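Local atomic coordinates of fibronectin type III domain-containing protein (Simiduia agarivorans, PDB entry 6P2K), a protein that probably hydrolyses glycosidic bonds in xyloglucan-type polysaccharides, as a glycoside hydrolase family 74 enzyme built on seven-bladed beta-propellers. Residues E133-G139 with S158-R164; R199-P203 with N249-Q253; A285-G291 with A328-R334; Y716-L720 with W731-T735. One frame throughout, in Å; residues are numbered along the deposited sequence.

Contact 1: residues E133-G139 with S158-R164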
loop_
_atom_site.group_PDB
_atom_site.type_symbol
_atom_site.label_atom_id
_atom_site.label_comp_id
_atom_site.label_asym_id
_atom_site.label_seq_id
_atom_site.Cartn_x
_atom_site.Cartn_y
_atom_site.Cartn_z
ATOM N N GLU B 133 -15.404 -14.058 -61.412
ATOM C CA GLU B 133 -14.361 -13.458 -62.229
ATOM C C GLU B 133 -13.016 -14.128 -61.958
ATOM O O GLU B 133 -12.822 -14.817 -60.953
ATOM C CB GLU B 133 -14.260 -11.953 -61.961
ATOM C CG GLU B 133 -15.276 -11.104 -62.713
ATOM C CD GLU B 133 -14.965 -9.618 -62.635
ATOM O OE1 GLU B 133 -15.398 -8.964 -61.661
ATOM O OE2 GLU B 133 -14.290 -9.102 -63.551
ATOM N N THR B 134 -12.078 -13.923 -62.880
ATOM C CA THR B 134 -10.714 -14.405 -62.723
ATOM C C THR B 134 -9.744 -13.249 -62.913
ATOM O O THR B 134 -10.001 -12.321 -63.686
ATOM C CB THR B 134 -10.372 -15.532 -63.721
ATOM O OG1 THR B 134 -10.292 -14.999 -65.049
ATOM C CG2 THR B 134 -11.423 -16.630 -63.681
ATOM N N ALA B 135 -8.624 -13.310 -62.188
ATOM C CA ALA B 135 -7.583 -12.303 -62.360
ATOM C C ALA B 135 -7.025 -12.335 -63.775
ATOM O O ALA B 135 -6.828 -11.285 -64.400
ATOM C CB ALA B 135 -6.469 -12.516 -61.336
ATOM N N ALA B 136 -6.776 -13.530 -64.302
ATOM C CA ALA B 136 -6.293 -13.659 -65.669
ATOM C C ALA B 136 -7.397 -13.308 -66.658
ATOM O O ALA B 136 -8.567 -13.651 -66.460
ATOM C CB ALA B 136 -5.786 -15.078 -65.923
ATOM N N GLY B 137 -7.020 -12.616 -67.729
ATOM C CA GLY B 137 -7.963 -12.230 -68.748
ATOM C C GLY B 137 -7.426 -11.150 -69.663
ATOM O O GLY B 137 -6.292 -10.681 -69.520
ATOM N N PRO B 138 -8.238 -10.738 -70.632
ATOM C CA PRO B 138 -7.809 -9.673 -71.544
ATOM C C PRO B 138 -7.823 -8.319 -70.856
ATOM O O PRO B 138 -8.751 -7.987 -70.113
ATOM C CB PRO B 138 -8.844 -9.732 -72.677
ATOM C CG PRO B 138 -9.602 -11.020 -72.468
ATOM C CD PRO B 138 -9.547 -11.293 -71.006
ATOM N N GLY B 139 -6.778 -7.536 -71.107
ATOM C CA GLY B 139 -6.735 -6.172 -70.621
ATOM C C GLY B 139 -7.795 -5.344 -71.317
ATOM O O GLY B 139 -7.793 -5.237 -72.555
ATOM N N SER B 158 -4.812 -8.821 -75.701
ATOM C CA SER B 158 -5.647 -9.943 -76.111
ATOM C C SER B 158 -5.422 -11.202 -75.288
ATOM O O SER B 158 -6.244 -12.123 -75.351
ATOM C CB SER B 158 -5.400 -10.271 -77.587
ATOM O OG SER B 158 -5.162 -9.093 -78.338
ATOM N N ASN B 159 -4.338 -11.266 -74.522
ATOM C CA ASN B 159 -3.995 -12.494 -73.823
ATOM C C ASN B 159 -4.899 -12.700 -72.613
ATOM O O ASN B 159 -5.008 -11.825 -71.748
ATOM C CB ASN B 159 -2.533 -12.458 -73.392
ATOM C CG ASN B 159 -1.988 -13.832 -73.099
ATOM O OD1 ASN B 159 -2.743 -14.797 -72.984
ATOM N ND2 ASN B 159 -0.671 -13.933 -72.972
ATOM N N SER B 160 -5.548 -13.861 -72.556
ATOM C CA SER B 160 -6.338 -14.260 -71.398
ATOM C C SER B 160 -5.541 -15.096 -70.406
ATOM O O SER B 160 -6.071 -15.456 -69.350
ATOM C CB SER B 160 -7.586 -15.032 -71.844
ATOM O OG SER B 160 -7.242 -16.156 -72.634
ATOM N N SER B 161 -4.287 -15.416 -70.714
ATOM C CA SER B 161 -3.426 -16.119 -69.774
ATOM C C SER B 161 -2.904 -15.216 -68.665
ATOM O O SER B 161 -2.310 -15.717 -67.703
ATOM C CB SER B 161 -2.240 -16.739 -70.526
ATOM O OG SER B 161 -1.334 -15.745 -70.992
ATOM N N THR B 162 -3.108 -13.905 -68.784
ATOM C CA THR B 162 -2.355 -12.905 -68.039
ATOM C C THR B 162 -3.252 -12.039 -67.164
ATOM O O THR B 162 -4.427 -11.816 -67.467
ATOM C CB THR B 162 -1.583 -12.000 -68.989
ATOM O OG1 THR B 162 -2.501 -11.449 -69.939
ATOM C CG2 THR B 162 -0.481 -12.779 -69.707
ATOM N N ASP B 163 -2.657 -11.513 -66.090
ATOM C CA ASP B 163 -3.395 -10.714 -65.116
ATOM C C ASP B 163 -3.716 -9.338 -65.687
ATOM O O ASP B 163 -2.827 -8.636 -66.182
ATOM C CB ASP B 163 -2.584 -10.594 -63.827
ATOM C CG ASP B 163 -3.336 -9.880 -62.720
ATOM O OD1 ASP B 163 -3.641 -8.679 -62.876
ATOM O OD2 ASP B 163 -3.635 -10.529 -61.694
ATOM N N ARG B 164 -4.987 -8.945 -65.586
ATOM C CA ARG B 164 -5.518 -7.766 -66.259
ATOM C C ARG B 164 -5.798 -6.611 -65.308
ATOM O O ARG B 164 -6.391 -5.613 -65.725
ATOM C CB ARG B 164 -6.796 -8.138 -67.011
ATOM C CG ARG B 164 -7.967 -8.377 -66.081
ATOM C CD ARG B 164 -8.981 -9.355 -66.639
ATOM N NE ARG B 164 -9.827 -9.888 -65.573
ATOM C CZ ARG B 164 -10.870 -9.246 -65.055
ATOM N NH1 ARG B 164 -11.201 -8.043 -65.507
ATOM N NH2 ARG B 164 -11.581 -9.802 -64.082
HETATM O O HOH W 1 -13.074 -6.613 -63.780
HETATM O O HOH W 2 -10.159 -6.432 -68.094
#

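Contact 2: residues R199-P203 with N249-Q253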
loop_
_atom_site.group_PDB
_atom_site.type_symbol
_atom_site.label_atom_id
_atom_site.label_comp_id
_atom_site.label_asym_id
_atom_site.label_seq_id
_atom_site.Cartn_x
_atom_site.Cartn_y
_atom_site.Cartn_z
ATOM N N ARG B 199 1.419 -1.095 -75.865
ATOM C CA ARG B 199 2.222 -1.193 -74.661
ATOM C C ARG B 199 3.468 -0.321 -74.735
ATOM O O ARG B 199 4.148 -0.258 -75.765
ATOM C CB ARG B 199 2.617 -2.642 -74.416
ATOM C CG ARG B 199 3.089 -2.914 -73.010
ATOM C CD ARG B 199 3.179 -4.399 -72.767
ATOM N NE ARG B 199 4.019 -4.694 -71.615
ATOM C CZ ARG B 199 4.698 -5.823 -71.459
ATOM N NH1 ARG B 199 4.637 -6.773 -72.383
ATOM N NH2 ARG B 199 5.442 -6.001 -70.377
ATOM N N ILE B 200 3.755 0.362 -73.632
ATOM C CA ILE B 200 5.048 0.996 -73.416
ATOM C C ILE B 200 5.960 -0.030 -72.761
ATOM O O ILE B 200 5.561 -0.713 -71.809
ATOM C CB ILE B 200 4.906 2.252 -72.541
ATOM C CG1 ILE B 200 4.587 3.474 -73.403
ATOM C CG2 ILE B 200 6.165 2.487 -71.711
ATOM C CD1 ILE B 200 4.173 4.684 -72.599
ATOM N N ALA B 201 7.175 -0.164 -73.284
ATOM C CA ALA B 201 8.144 -1.060 -72.674
ATOM C C ALA B 201 8.548 -0.530 -71.305
ATOM O O ALA B 201 8.895 0.646 -71.160
ATOM C CB ALA B 201 9.370 -1.210 -73.572
ATOM N N GLY B 202 8.489 -1.396 -70.293
ATOM C CA GLY B 202 8.925 -1.027 -68.979
ATOM C C GLY B 202 10.437 -0.929 -68.899
ATOM O O GLY B 202 11.153 -1.147 -69.885
ATOM N N PRO B 203 10.941 -0.608 -67.706
ATOM C CA PRO B 203 12.394 -0.441 -67.547
ATOM C C PRO B 203 13.160 -1.742 -67.673
ATOM O O PRO B 203 14.345 -1.711 -68.034
ATOM C CB PRO B 203 12.533 0.151 -66.135
ATOM C CG PRO B 203 11.119 0.418 -65.655
ATOM C CD PRO B 203 10.238 -0.505 -66.421
ATOM N N ASN B 249 10.708 10.597 -74.966
ATOM C CA ASN B 249 11.505 9.416 -75.196
ATOM C C ASN B 249 11.261 8.459 -74.045
ATOM O O ASN B 249 11.408 8.840 -72.880
ATOM C CB ASN B 249 13.004 9.735 -75.281
ATOM C CG ASN B 249 13.309 11.058 -75.945
ATOM O OD1 ASN B 249 12.814 12.095 -75.518
ATOM N ND2 ASN B 249 14.201 11.042 -76.929
ATOM N N ILE B 250 10.907 7.217 -74.360
ATOM C CA ILE B 250 10.873 6.214 -73.309
ATOM C C ILE B 250 12.315 5.910 -72.919
ATOM O O ILE B 250 13.116 5.441 -73.737
ATOM C CB ILE B 250 10.102 4.960 -73.745
ATOM C CG1 ILE B 250 8.649 5.034 -73.259
ATOM C CG2 ILE B 250 10.721 3.704 -73.139
ATOM C CD1 ILE B 250 7.946 6.350 -73.558
ATOM N N ASN B 251 12.663 6.235 -71.677
ATOM C CA ASN B 251 14.035 6.194 -71.197
ATOM C C ASN B 251 14.013 6.150 -69.676
ATOM O O ASN B 251 14.262 7.163 -69.016
ATOM C CB ASN B 251 14.817 7.409 -71.706
ATOM C CG ASN B 251 16.310 7.283 -71.487
ATOM O OD1 ASN B 251 16.855 6.178 -71.489
ATOM N ND2 ASN B 251 16.981 8.412 -71.293
ATOM N N TRP B 252 13.682 4.988 -69.119
ATOM C CA TRP B 252 13.426 4.875 -67.690
ATOM C C TRP B 252 14.709 5.016 -66.888
ATOM O O TRP B 252 15.726 4.377 -67.183
ATOM C CB TRP B 252 12.771 3.535 -67.369
ATOM C CG TRP B 252 11.373 3.366 -67.881
ATOM C CD1 TRP B 252 10.983 2.653 -68.980
ATOM C CD2 TRP B 252 10.175 3.895 -67.301
ATOM N NE1 TRP B 252 9.618 2.714 -69.124
ATOM C CE2 TRP B 252 9.098 3.470 -68.108
ATOM C CE3 TRP B 252 9.909 4.692 -66.186
ATOM C CZ2 TRP B 252 7.777 3.815 -67.829
ATOM C CZ3 TRP B 252 8.598 5.033 -65.910
ATOM C CH2 TRP B 252 7.548 4.595 -66.728
ATOM N N GLN B 253 14.638 5.834 -65.852
ATOM C CA GLN B 253 15.692 6.002 -64.870
ATOM C C GLN B 253 15.145 5.518 -63.544
ATOM O O GLN B 253 14.085 5.985 -63.120
ATOM C CB GLN B 253 16.063 7.475 -64.757
ATOM C CG GLN B 253 16.217 8.130 -66.110
ATOM C CD GLN B 253 17.476 7.667 -66.845
ATOM O OE1 GLN B 253 17.404 6.743 -67.668
ATOM N NE2 GLN B 253 18.620 8.324 -66.588
#

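Contact 3: residues A285-G291 with A328-R334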
loop_
_atom_site.group_PDB
_atom_site.type_symbol
_atom_site.label_atom_id
_atom_site.label_comp_id
_atom_site.label_asym_id
_atom_site.label_seq_id
_atom_site.Cartn_x
_atom_site.Cartn_y
_atom_site.Cartn_z
ATOM N N ALA B 285 2.686 2.487 -49.970
ATOM C CA ALA B 285 2.880 1.094 -50.351
ATOM C C ALA B 285 1.725 0.253 -49.834
ATOM O O ALA B 285 0.968 0.672 -48.954
ATOM C CB ALA B 285 4.203 0.541 -49.814
ATOM N N VAL B 286 1.609 -0.948 -50.389
ATOM C CA VAL B 286 0.691 -1.952 -49.869
ATOM C C VAL B 286 1.446 -2.809 -48.862
ATOM O O VAL B 286 2.601 -3.189 -49.094
ATOM C CB VAL B 286 0.087 -2.799 -51.008
ATOM C CG1 VAL B 286 1.172 -3.369 -51.913
ATOM C CG2 VAL B 286 -0.807 -3.903 -50.447
ATOM N N LYS B 287 0.802 -3.063 -47.718
ATOM C CA LYS B 287 1.302 -3.900 -46.626
ATOM C C LYS B 287 2.414 -3.244 -45.808
ATOM O O LYS B 287 2.304 -3.162 -44.580
ATOM C CB LYS B 287 1.779 -5.261 -47.149
ATOM C CG LYS B 287 0.655 -6.220 -47.506
ATOM C CD LYS B 287 1.026 -7.661 -47.172
ATOM C CE LYS B 287 0.206 -8.648 -47.992
ATOM N NZ LYS B 287 -0.674 -9.507 -47.150
ATOM N N ASP B 288 3.477 -2.778 -46.461
ATOM C CA ASP B 288 4.670 -2.336 -45.744
ATOM C C ASP B 288 4.393 -1.105 -44.885
ATOM O O ASP B 288 3.682 -0.184 -45.299
ATOM C CB ASP B 288 5.795 -2.034 -46.731
ATOM C CG ASP B 288 6.327 -3.281 -47.406
ATOM O OD1 ASP B 288 6.622 -4.264 -46.696
ATOM O OD2 ASP B 288 6.444 -3.280 -48.646
ATOM N N ARG B 289 4.980 -1.087 -43.684
ATOM C CA ARG B 289 4.825 -0.001 -42.716
ATOM C C ARG B 289 6.109 0.822 -42.677
ATOM O O ARG B 289 7.110 0.398 -42.093
ATOM C CB ARG B 289 4.498 -0.549 -41.329
ATOM C CG ARG B 289 3.169 -1.270 -41.231
ATOM C CD ARG B 289 2.785 -1.537 -39.777
ATOM N NE ARG B 289 1.426 -2.058 -39.676
ATOM C CZ ARG B 289 0.332 -1.300 -39.679
ATOM N NH1 ARG B 289 0.430 0.021 -39.764
ATOM N NH2 ARG B 289 -0.863 -1.867 -39.595
ATOM N N PHE B 290 6.071 2.013 -43.282
ATOM C CA PHE B 290 7.201 2.931 -43.203
ATOM C C PHE B 290 6.765 4.390 -43.170
ATOM O O PHE B 290 7.625 5.276 -43.244
ATOM C CB PHE B 290 8.169 2.721 -44.379
ATOM C CG PHE B 290 7.507 2.786 -45.728
ATOM C CD1 PHE B 290 7.215 4.006 -46.319
ATOM C CD2 PHE B 290 7.179 1.627 -46.405
ATOM C CE1 PHE B 290 6.603 4.065 -47.553
ATOM C CE2 PHE B 290 6.573 1.680 -47.639
ATOM C CZ PHE B 290 6.283 2.899 -48.215
ATOM N N GLY B 291 5.470 4.669 -43.069
ATOM C CA GLY B 291 4.989 6.028 -43.217
ATOM C C GLY B 291 4.689 6.372 -44.664
ATOM O O GLY B 291 4.144 5.545 -45.400
ATOM N N ALA B 328 -1.161 1.771 -34.583
ATOM C CA ALA B 328 -0.662 1.172 -35.819
ATOM C C ALA B 328 0.496 2.028 -36.319
ATOM O O ALA B 328 0.286 3.033 -37.004
ATOM C CB ALA B 328 -1.770 1.066 -36.864
ATOM N N THR B 329 1.721 1.628 -35.976
ATOM C CA THR B 329 2.903 2.413 -36.291
ATOM C C THR B 329 4.054 1.489 -36.666
ATOM O O THR B 329 4.208 0.414 -36.064
ATOM C CB THR B 329 3.308 3.305 -35.107
ATOM O OG1 THR B 329 4.565 3.934 -35.379
ATOM C CG2 THR B 329 3.420 2.484 -33.824
ATOM N N PRO B 330 4.862 1.854 -37.678
ATOM C CA PRO B 330 4.685 2.997 -38.584
ATOM C C PRO B 330 3.409 2.877 -39.413
ATOM O O PRO B 330 2.870 1.778 -39.521
ATOM C CB PRO B 330 5.921 2.926 -39.488
ATOM C CG PRO B 330 6.927 2.180 -38.702
ATOM C CD PRO B 330 6.144 1.168 -37.918
ATOM N N PRO B 331 2.922 3.984 -39.967
ATOM C CA PRO B 331 1.748 3.895 -40.840
ATOM C C PRO B 331 2.044 3.025 -42.053
ATOM O O PRO B 331 3.143 3.059 -42.612
ATOM C CB PRO B 331 1.487 5.351 -41.246
ATOM C CG PRO B 331 2.271 6.187 -40.284
ATOM C CD PRO B 331 3.442 5.358 -39.872
ATOM N N ASN B 332 1.059 2.224 -42.441
ATOM C CA ASN B 332 1.054 1.576 -43.752
ATOM C C ASN B 332 0.142 2.415 -44.640
ATOM O O ASN B 332 -1.082 2.267 -44.609
ATOM C CB ASN B 332 0.590 0.126 -43.671
ATOM C CG ASN B 332 0.109 -0.409 -45.016
ATOM O OD1 ASN B 332 -1.005 -0.920 -45.133
ATOM N ND2 ASN B 332 0.944 -0.270 -46.040
ATOM N N ALA B 333 0.742 3.314 -45.419
ATOM C CA ALA B 333 -0.013 4.239 -46.262
ATOM C C ALA B 333 -0.397 3.523 -47.554
ATOM O O ALA B 333 0.219 3.693 -48.610
ATOM C CB ALA B 333 0.799 5.500 -46.533
ATOM N N ARG B 334 -1.452 2.706 -47.464
ATOM C CA ARG B 334 -1.917 1.937 -48.613
ATOM C C ARG B 334 -2.721 2.776 -49.596
ATOM O O ARG B 334 -3.136 2.255 -50.637
ATOM C CB ARG B 334 -2.738 0.723 -48.159
ATOM C CG ARG B 334 -3.760 1.000 -47.072
ATOM C CD ARG B 334 -4.673 -0.201 -46.865
ATOM N NE ARG B 334 -5.476 -0.502 -48.049
ATOM C CZ ARG B 334 -5.280 -1.551 -48.846
ATOM N NH1 ARG B 334 -4.299 -2.409 -48.598
ATOM N NH2 ARG B 334 -6.066 -1.742 -49.896
HETATM O O HOH W 3 -2.050 -2.521 -46.976
HETATM O O HOH W 4 3.913 2.929 -45.523
#

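Contact 4: residues Y716-L720 with W731-T735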
loop_
_atom_site.group_PDB
_atom_site.type_symbol
_atom_site.label_atom_id
_atom_site.label_comp_id
_atom_site.label_asym_id
_atom_site.label_seq_id
_atom_site.Cartn_x
_atom_site.Cartn_y
_atom_site.Cartn_z
ATOM N N TYR B 716 -29.947 -10.566 -45.690
ATOM C CA TYR B 716 -31.356 -10.508 -46.066
ATOM C C TYR B 716 -32.149 -9.657 -45.083
ATOM O O TYR B 716 -32.929 -8.787 -45.488
ATOM C CB TYR B 716 -31.952 -11.914 -46.156
ATOM C CG TYR B 716 -33.282 -11.905 -46.868
ATOM C CD1 TYR B 716 -34.452 -11.574 -46.196
ATOM C CD2 TYR B 716 -33.364 -12.188 -48.225
ATOM C CE1 TYR B 716 -35.668 -11.538 -46.852
ATOM C CE2 TYR B 716 -34.578 -12.158 -48.888
ATOM C CZ TYR B 716 -35.725 -11.832 -48.197
ATOM O OH TYR B 716 -36.935 -11.800 -48.850
ATOM N N GLY B 717 -31.974 -9.902 -43.789
ATOM C CA GLY B 717 -32.722 -9.165 -42.792
ATOM C C GLY B 717 -32.604 -9.735 -41.395
ATOM O O GLY B 717 -32.158 -10.872 -41.208
ATOM N N VAL B 718 -32.997 -8.939 -40.404
ATOM C CA VAL B 718 -33.004 -9.339 -39.001
ATOM C C VAL B 718 -34.451 -9.567 -38.594
ATOM O O VAL B 718 -35.321 -8.737 -38.884
ATOM C CB VAL B 718 -32.341 -8.275 -38.109
ATOM C CG1 VAL B 718 -32.178 -8.796 -36.683
ATOM C CG2 VAL B 718 -31.002 -7.859 -38.700
ATOM N N PHE B 719 -34.711 -10.690 -37.931
ATOM C CA PHE B 719 -36.072 -11.093 -37.605
ATOM C C PHE B 719 -36.206 -11.366 -36.116
ATOM O O PHE B 719 -35.355 -12.024 -35.513
ATOM C CB PHE B 719 -36.487 -12.325 -38.414
ATOM C CG PHE B 719 -36.404 -12.117 -39.897
ATOM C CD1 PHE B 719 -35.223 -12.376 -40.584
ATOM C CD2 PHE B 719 -37.498 -11.634 -40.605
ATOM C CE1 PHE B 719 -35.142 -12.173 -41.949
ATOM C CE2 PHE B 719 -37.425 -11.432 -41.970
ATOM C CZ PHE B 719 -36.246 -11.702 -42.645
ATOM N N LEU B 720 -37.290 -10.859 -35.536
ATOM C CA LEU B 720 -37.568 -10.973 -34.112
ATOM C C LEU B 720 -38.886 -11.713 -33.931
ATOM O O LEU B 720 -39.919 -11.287 -34.459
ATOM C CB LEU B 720 -37.632 -9.591 -33.457
ATOM C CG LEU B 720 -37.893 -9.552 -31.949
ATOM C CD1 LEU B 720 -36.615 -9.844 -31.174
ATOM C CD2 LEU B 720 -38.491 -8.218 -31.536
ATOM N N TRP B 731 -43.387 -13.654 -35.999
ATOM C CA TRP B 731 -42.152 -13.011 -36.409
ATOM C C TRP B 731 -42.429 -11.645 -37.019
ATOM O O TRP B 731 -43.467 -11.421 -37.650
ATOM C CB TRP B 731 -41.397 -13.889 -37.409
ATOM C CG TRP B 731 -40.929 -15.170 -36.806
ATOM C CD1 TRP B 731 -41.636 -16.329 -36.705
ATOM C CD2 TRP B 731 -39.652 -15.421 -36.202
ATOM N NE1 TRP B 731 -40.879 -17.291 -36.081
ATOM C CE2 TRP B 731 -39.657 -16.760 -35.762
ATOM C CE3 TRP B 731 -38.506 -14.647 -35.997
ATOM C CZ2 TRP B 731 -38.557 -17.344 -35.128
ATOM C CZ3 TRP B 731 -37.414 -15.228 -35.365
ATOM C CH2 TRP B 731 -37.449 -16.564 -34.940
ATOM N N GLN B 732 -41.483 -10.736 -36.814
ATOM C CA GLN B 732 -41.537 -9.408 -37.399
ATOM C C GLN B 732 -40.148 -9.028 -37.896
ATOM O O GLN B 732 -39.133 -9.586 -37.467
ATOM C CB GLN B 732 -42.060 -8.366 -36.401
ATOM C CG GLN B 732 -41.262 -8.279 -35.110
ATOM C CD GLN B 732 -41.892 -7.340 -34.096
ATOM O OE1 GLN B 732 -42.222 -6.197 -34.411
ATOM N NE2 GLN B 732 -42.062 -7.823 -32.870
ATOM N N ASP B 733 -40.123 -8.072 -38.816
ATOM C CA ASP B 733 -38.888 -7.586 -39.419
ATOM C C ASP B 733 -38.351 -6.434 -38.576
ATOM O O ASP B 733 -39.038 -5.424 -38.390
ATOM C CB ASP B 733 -39.154 -7.145 -40.860
ATOM C CG ASP B 733 -37.910 -6.639 -41.570
ATOM O OD1 ASP B 733 -36.792 -6.779 -41.026
ATOM O OD2 ASP B 733 -38.057 -6.098 -42.687
ATOM N N ILE B 734 -37.134 -6.589 -38.054
ATOM C CA ILE B 734 -36.530 -5.540 -37.237
ATOM C C ILE B 734 -35.206 -5.101 -37.851
ATOM O O ILE B 734 -34.320 -4.601 -37.151
ATOM C CB ILE B 734 -36.340 -5.998 -35.778
ATOM C CG1 ILE B 734 -35.377 -7.183 -35.697
ATOM C CG2 ILE B 734 -37.680 -6.345 -35.148
ATOM C CD1 ILE B 734 -34.687 -7.312 -34.346
ATOM N N THR B 735 -35.066 -5.279 -39.166
ATOM C CA THR B 735 -33.863 -4.805 -39.846
ATOM C C THR B 735 -33.738 -3.292 -39.731
ATOM O O THR B 735 -32.671 -2.772 -39.377
ATOM C CB THR B 735 -33.879 -5.235 -41.314
ATOM O OG1 THR B 735 -34.132 -6.643 -41.397
ATOM C CG2 THR B 735 -32.538 -4.928 -41.974
HETATM O O HOH W 5 -41.958 -10.348 -32.779
#

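Contact 1: residues E133-G139 with S158-R164
This is a loop-to-loop contact on one face of a seven-bladed beta-propeller. Residues 133-139 end the long connection between strands 114-119 and 139-144 within one four-stranded blade, and residues 158-164 form the link from that blade's outermost strand to strand 166-171, the first strand of the next. The backbones are pinned on both sides of a single bridge between Ala136 and Asp163: Gly137 N donates to Thr162 O (2.7 Å), and Arg164 N donates to Ala135 O (3.2 Å). Gly137 sits where a CB atom would clash with the Arg164 side chain, so its lack of one lets the arginine pass close against it.

Arg164 contributes the largest buried area here. Its NE and NH2 both donate to Thr134 O, at 3.1 and 3.0 Å, converging on this one carbonyl oxygen as a bifurcated acceptor, while NH2 also forms a salt bridge with Glu133. The other carboxylate oxygen of Glu133 accepts from the Ser101 backbone. In the linker, Asn159 OD1 accepts from Ser161 N in an Asx turn that shapes the bend. Lys185 of the next blade donates from NZ to Gly137 O and, weakly, to Asn159 O and Thr162 OG1. Two waters complete the guanidinium's surroundings: one joins Arg164 NH1 (2.9 Å) to Glu133 OE2 (2.8 Å), and the other lies 3.2 Å from Arg164 NH1 and 2.9 Å from Pro138 O.

Contact 2: residues R199-P203 with N249-Q253
The two backbones run in roughly the same direction without pairing as strands. Their CA atoms are 7.8 Å apart between Ala201 and Ile250 and close to 5.4 Å between Pro203 and Trp252, so the chains converge towards their C-terminal ends. Residues 199-203 leave strand 198-200, the outermost of its blade, whereas 249-253 lead into strand 253-254, the outermost of the next.

Side chains bridge the gap. The Trp252 indole reaches across and donates from NE1 to Ala201 O (3.0 Å), tying the tryptophan edge to the departing backbone. Over one face of the same ring lies Pro203, whose CG sits 3.9 Å from the centroid of the five-membered ring in a CH-pi contact; its CB also touches Trp252 CB at 3.6 Å. Beside the indole, Ile200 CG2 meets Ile250 CG1 at 3.9 Å, a small apolar patch on the protein surface. Trp252 packs in addition on Leu223 and Ala225 of its own blade, and Tyr243 supports both it and Pro203.

Here Trp252, just before the short outermost strand of its blade, provides this protein's own instance of the packing between outer parts of successive blades seen in a beta-propeller.

Contact 3: residues A285-G291 with A328-R334
Two connecting loops of a beta-propeller blade lock together here through dense polar bonds. Residues 285-291 turn between strands 278-285 and 292-300. The segment 328-334 leads from that blade towards strand 336-338 of the next. Backbone bonds fasten both ends: Ala285 N donates to Ala333 O (3.1 Å), at the centre of an inverse gamma turn, and Gly291 N to Pro331 O (2.9 Å), which also takes a weak bond from Phe290 N. At the backbone angles of Gly291 (88/-139) a CB would be jammed against the carbonyl of Phe290.

Between these ends, Asn332 fills the first loop. Its ND2 satisfies Asp288 O at 2.8 Å and, weakly, Ala285 O at 3.1 Å, while OD1 accepts from Asn354. Arg289 folds over the second loop: the CB of Asn332 lies on one face of the guanidinium, and NH1 donates to Pro330 O (3.0 Å) as well as to Thr353 O. The Asp288 carboxylate is held by the backbone of Arg264. A water accepts from Phe290 N (3.2 Å) and Ala333 N (3.2 Å) and lies 2.6 Å from Gly291 O.

Arg334 extends the network towards the zinc site of Gln16 and Asp124, with a salt bridge to Asp123 and a hydrogen bond to Val17 O. Another water accepts from Lys287 N (3.0 Å) and Arg334 NH1 (2.8 Å) and donates to Asn332 OD1 (2.7 Å).

Contact 4: residues Y716-L720 with W731-T735
Backbone hydrogen bonds hold these two neighbouring strands together. Leu720 and Gln732 form an antiparallel hydrogen-bonded pair, with Leu720 N donating to Gln732 O at 3.0 Å and Gln732 N to Leu720 O at 2.9 Å; Phe719 and Asp733 follow as the non-hydrogen-bonded pair, their CA atoms 4.8 Å apart. One step further, Ile734 N still donates to Val718 O (2.9 Å), although the second segment has left strand geometry. A side chain then takes over from the backbone: Val718 N donates to Thr735 OG1 at 2.7 Å. That hydroxyl donates in turn to Asp733 OD1, which also accepts from Thr735 N; this Asx turn follows the strand's end and brings Thr735 OG1 back to Val718 N. Asp733 OD2 forms a salt bridge with Arg673. A water accepts from Gln732 NE2 (2.5 Å) and donates to Leu720 O (2.8 Å).

The pair belongs to the hairpin of strands 714-723 and 729-733, the third and outermost strands of a four-stranded propeller blade; segments 716-720 and 731-733 run at 144° to each other, antiparallel with a marked twist.

Apolar contacts occupy both faces. On one, Ile734 packs against Val718 (CG1 to CG1, 3.7 Å) and Leu720 (CG2 to CB, 3.7 Å). On the other, Phe719 CB meets Trp731 CE3 at 3.9 Å; Phe664 stacks on Trp731 and meets the Phe719 ring, and helix 666-672 covers Phe719.

Overall arrangement
The four contacts follow one another along the chain without overlap or touching. Contacts 1 to 3 belong to the N-terminal seven-bladed propeller, and contact 4 to the second. Contacts 1 and 3 are topological equivalents, each joining the loop between a blade's second and third strands to the linker leading to the next blade; their centres lie 29 Å apart. Contact 2 bridges two successive blades at the periphery, 23 Å from contact 1 between centres. Contact 4, within a blade's outer hairpin, is about 58 Å from contact 2 between centres, across the chain's centre. These propellers form the GH74 part, probably catalytic, of a longer protein whose fibronectin type III part probably lies outside this chain.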